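Local coordinates for flavoprotein (Thermotoga maritima, PDB 5V8S) that probably passes electrons from FMN in a flavodoxin-like domain to a non-haem di-iron centre in a lactamase-like domain, at the interface of chains A and B. Residues are numbered along the deposited sequence; one frame, centred on the assembly and turned at random. Chains: chain A/B, Flavoprotein.

Contact 1: the interface of chains A and B. Residues chain A 276, 278, 390-391; chain B 100, 132-133.
One face of the A:Tyr276 ring receives the pyrrolidine of B:Pro100, whose CD stands over the ring centre, 3.8 Å from the centroid, in a CH-pi contact. The same proline turns CG to the A:Phe278 ring, but meets it at the edge and in its plane, with CG 3.7 Å from A:Phe278 CE2. B:Pro100 therefore spans two aromatic side chains of chain A, one through its face and the other through its rim. B:Tyr133 CE1 also lies at the in-plane edge of A:Phe278, 3.9 Å from CZ. One face of the B:Tyr133 ring is backed within its own chain by B:Phe132 CB, which sits over the centre.

The side chains of A:Phe278 and B:Phe132 cross at about a right angle, yet their rings lie nearly parallel (about 18° apart) and offset. B:Phe132 CD1 approaches from above the face of A:Phe278, 3.6 Å from CE2. With CG anti to its carbonyl carbon (chi1 -66°), A:Phe278 sets the CE2-CZ side of its ring against this CD1. Farther along, A:Ser391 lays CB 3.5 Å from the carbonyl carbon C of B:Tyr133.

Chain A contributes the loop after strand 267-273, the first turn of helix 278-292 and the loop after strand 381-388, all in its flavodoxin-like region. Chain B answers with the start of helix 100-103 and the C-terminal end of helix 123-133 in its lactamase-like region.

Contact 2: the interface of chains A and B. Residues chain A 40, 70, 99-101; chain B 276.
This is a head-to-tail contact of the homodimer, which joins the subunits by docking the flavodoxin-like region of one onto the lactamase-like region of the other: a tyrosine of chain B is inserted into chain A beside residues of the di-iron pocket. B:Tyr276 buries 105 Å² of its surface against chain A, far more than any residue facing it here, which marks its side chain as the inserted group.

The phenol hydroxyl OH of B:Tyr276 donates a hydrogen bond of 2.7 Å to the carboxylate oxygen OE2 of A:Glu99. It meets that oxygen on the anti side, 35° out of the carboxylate plane, and the carboxylate stands steeply to the phenol ring, with 77° between the planes. A:Glu99 reaches this position as an extended chain, with CG anti to its backbone N (chi1 -173°). Its CG stands above the ring plane, just outside the rim and 3.7 Å from B:Tyr276 CE2, on the side that A:Pro100 occupies.

A:Pro100 lies over one face of the ring and crosses it at about a right angle; its CB is 3.6 Å from B:Tyr276 CG and makes a CH-pi contact. The backbone N of A:Asp101 continues along the ring, 3.6 Å from B:Tyr276 CE1, and the A:Asp101 CB adds an apolar contact at 4.0 Å from that same CE1. A:Lys70 borders the CE1 side through its aliphatic CE, 4.1 Å from that ring atom. In the second shell, A:Asp101 OD2 lies in plane at the edge of the A:Phe40 ring.

A:Glu99 and A:Asp101 belong to the HxExD stretch that lines the iron pocket of this family; the next residue, A:Asp102, is engineered and also lines it. The bond from B:Tyr276 probably helps to position A:Glu99, and so links the partner's flavodoxin-like region directly to the first shell of the di-iron site.

Contact 1: the interface of chains A and B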
loop_
_atom_site.group_PDB
_atom_site.type_symbol
_atom_site.label_atom_id
_atom_site.label_comp_id
_atom_site.label_asym_id
_atom_site.label_seq_id
_atom_site.Cartn_x
_atom_site.Cartn_y
_atom_site.Cartn_z
ATOM N N TYR A 276 14.126 8.604 6.607
ATOM C CA TYR A 276 15.068 8.735 7.714
ATOM C C TYR A 276 14.903 9.972 8.578
ATOM O O TYR A 276 15.589 10.052 9.595
ATOM C CB TYR A 276 16.538 8.745 7.236
ATOM C CG TYR A 276 16.863 7.746 6.143
ATOM C CD1 TYR A 276 16.849 6.381 6.393
ATOM C CD2 TYR A 276 17.197 8.174 4.867
ATOM C CE1 TYR A 276 17.102 5.478 5.397
ATOM C CE2 TYR A 276 17.465 7.280 3.858
ATOM C CZ TYR A 276 17.414 5.930 4.126
ATOM O OH TYR A 276 17.682 5.053 3.115
ATOM N N PHE A 278 15.155 13.344 7.178
ATOM C CA PHE A 278 15.570 14.533 6.441
ATOM C C PHE A 278 14.405 15.186 5.700
ATOM O O PHE A 278 14.293 16.418 5.676
ATOM C CB PHE A 278 16.696 14.176 5.491
ATOM C CG PHE A 278 17.947 13.777 6.200
ATOM C CD1 PHE A 278 18.774 14.731 6.741
ATOM C CD2 PHE A 278 18.274 12.454 6.364
ATOM C CE1 PHE A 278 19.911 14.381 7.415
ATOM C CE2 PHE A 278 19.437 12.093 7.041
ATOM C CZ PHE A 278 20.242 13.062 7.563
ATOM N N GLY A 390 20.420 17.875 3.435
ATOM C CA GLY A 390 20.631 17.575 4.828
ATOM C C GLY A 390 21.106 18.796 5.580
ATOM O O GLY A 390 20.362 19.772 5.739
ATOM N N SER A 391 22.375 18.778 5.980
ATOM C CA SER A 391 22.849 19.727 6.979
ATOM C C SER A 391 22.843 21.161 6.463
ATOM O O SER A 391 22.580 22.092 7.235
ATOM C CB SER A 391 24.252 19.336 7.441
ATOM O OG SER A 391 24.599 20.063 8.596
ATOM N N PRO B 100 21.185 6.329 7.633
ATOM C CA PRO B 100 20.978 6.807 9.011
ATOM C C PRO B 100 20.533 5.794 10.036
ATOM O O PRO B 100 20.642 6.107 11.225
ATOM C CB PRO B 100 19.967 7.944 8.847
ATOM C CG PRO B 100 20.306 8.486 7.506
ATOM C CD PRO B 100 20.581 7.265 6.666
ATOM N N PHE B 132 24.714 14.353 4.237
ATOM C CA PHE B 132 23.756 14.166 5.338
ATOM C C PHE B 132 24.049 15.095 6.555
ATOM O O PHE B 132 23.171 15.729 7.152
ATOM C CB PHE B 132 23.740 12.688 5.920
ATOM C CG PHE B 132 23.104 11.647 5.008
ATOM C CD1 PHE B 132 21.889 11.905 4.389
ATOM C CD2 PHE B 132 23.667 10.383 4.842
ATOM C CE1 PHE B 132 21.289 10.948 3.595
ATOM C CE2 PHE B 132 23.068 9.435 4.048
ATOM C CZ PHE B 132 21.883 9.717 3.424
ATOM N N TYR B 133 25.322 15.164 6.909
ATOM C CA TYR B 133 25.673 15.720 8.206
ATOM C C TYR B 133 26.662 16.872 8.141
ATOM O O TYR B 133 26.977 17.461 9.190
ATOM C CB TYR B 133 26.272 14.620 9.090
ATOM C CG TYR B 133 25.412 13.376 9.236
ATOM C CD1 TYR B 133 24.115 13.451 9.740
ATOM C CD2 TYR B 133 25.901 12.133 8.876
ATOM C CE1 TYR B 133 23.335 12.312 9.891
ATOM C CE2 TYR B 133 25.129 10.970 9.027
ATOM C CZ TYR B 133 23.849 11.069 9.524
ATOM O OH TYR B 133 23.074 9.962 9.671
#

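Contact 2: the interface of chains A and B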
loop_
_atom_site.group_PDB
_atom_site.type_symbol
_atom_site.label_atom_id
_atom_site.label_comp_id
_atom_site.label_asym_id
_atom_site.label_seq_id
_atom_site.Cartn_x
_atom_site.Cartn_y
_atom_site.Cartn_z
ATOM N N PHE A 40 -13.148 -1.275 1.164
ATOM C CA PHE A 40 -14.111 -1.310 0.080
ATOM C C PHE A 40 -13.400 -1.595 -1.233
ATOM O O PHE A 40 -12.316 -1.071 -1.496
ATOM C CB PHE A 40 -14.890 -0.000 0.011
ATOM C CG PHE A 40 -16.180 -0.124 -0.736
ATOM C CD1 PHE A 40 -17.180 -0.910 -0.220
ATOM C CD2 PHE A 40 -16.367 0.518 -1.948
ATOM C CE1 PHE A 40 -18.375 -1.071 -0.901
ATOM C CE2 PHE A 40 -17.558 0.360 -2.646
ATOM C CZ PHE A 40 -18.566 -0.426 -2.099
ATOM N N LYS A 70 -25.295 -6.962 -0.395
ATOM C CA LYS A 70 -24.127 -7.778 -0.702
ATOM C C LYS A 70 -24.410 -9.238 -0.356
ATOM O O LYS A 70 -25.170 -9.542 0.565
ATOM C CB LYS A 70 -22.943 -7.252 0.104
ATOM C CG LYS A 70 -21.596 -7.805 -0.307
ATOM C CD LYS A 70 -20.488 -6.951 0.365
ATOM C CE LYS A 70 -19.098 -7.520 0.243
ATOM N NZ LYS A 70 -18.853 -8.405 1.374
ATOM N N GLU A 99 -23.096 -4.432 -9.678
ATOM C CA GLU A 99 -21.945 -4.810 -8.869
ATOM C C GLU A 99 -22.429 -5.601 -7.651
ATOM O O GLU A 99 -23.482 -5.287 -7.086
ATOM C CB GLU A 99 -21.181 -3.564 -8.417
ATOM C CG GLU A 99 -19.883 -3.854 -7.701
ATOM C CD GLU A 99 -19.072 -2.621 -7.421
ATOM O OE1 GLU A 99 -19.371 -1.550 -7.957
ATOM O OE2 GLU A 99 -18.084 -2.735 -6.655
ATOM N N PRO A 100 -21.697 -6.629 -7.206
ATOM C CA PRO A 100 -22.258 -7.514 -6.173
ATOM C C PRO A 100 -22.486 -6.908 -4.805
ATOM O O PRO A 100 -23.131 -7.571 -3.987
ATOM C CB PRO A 100 -21.270 -8.677 -6.126
ATOM C CG PRO A 100 -20.743 -8.739 -7.509
ATOM C CD PRO A 100 -20.625 -7.315 -7.959
ATOM N N ASP A 101 -21.979 -5.710 -4.488
ATOM C CA ASP A 101 -22.383 -5.099 -3.225
ATOM C C ASP A 101 -23.854 -4.710 -3.225
ATOM O O ASP A 101 -24.474 -4.645 -2.161
ATOM C CB ASP A 101 -21.539 -3.872 -2.886
ATOM C CG ASP A 101 -21.594 -2.785 -3.944
ATOM O OD1 ASP A 101 -21.436 -3.080 -5.139
ATOM O OD2 ASP A 101 -21.790 -1.603 -3.581
ATOM N N TYR B 276 -15.488 -9.894 -4.465
ATOM C CA TYR B 276 -16.858 -10.355 -4.279
ATOM C C TYR B 276 -16.989 -11.869 -4.335
ATOM O O TYR B 276 -18.110 -12.386 -4.451
ATOM C CB TYR B 276 -17.777 -9.695 -5.318
ATOM C CG TYR B 276 -17.889 -8.205 -5.089
ATOM C CD1 TYR B 276 -18.413 -7.723 -3.900
ATOM C CD2 TYR B 276 -17.439 -7.293 -6.037
ATOM C CE1 TYR B 276 -18.502 -6.374 -3.656
ATOM C CE2 TYR B 276 -17.520 -5.944 -5.818
ATOM C CZ TYR B 276 -18.052 -5.479 -4.613
ATOM O OH TYR B 276 -18.158 -4.124 -4.352
#

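The C-alpha centres of contact 1 and contact 2 lie about 47 Å apart, at the two ends of a two-fold dimer. The pair A:Tyr276 with B:Pro100 in contact 1 returns as B:Tyr276 with A:Pro100 in contact 2, the chains exchanged. The copies differ in detail, since the proline places CD over the ring in contact 1 but CB in contact 2, and the tyrosine chi1 changes from -41° to -67°. Together they show reciprocal docking, in which each flavodoxin-like region probably brings its flavin towards the other subunit's iron site.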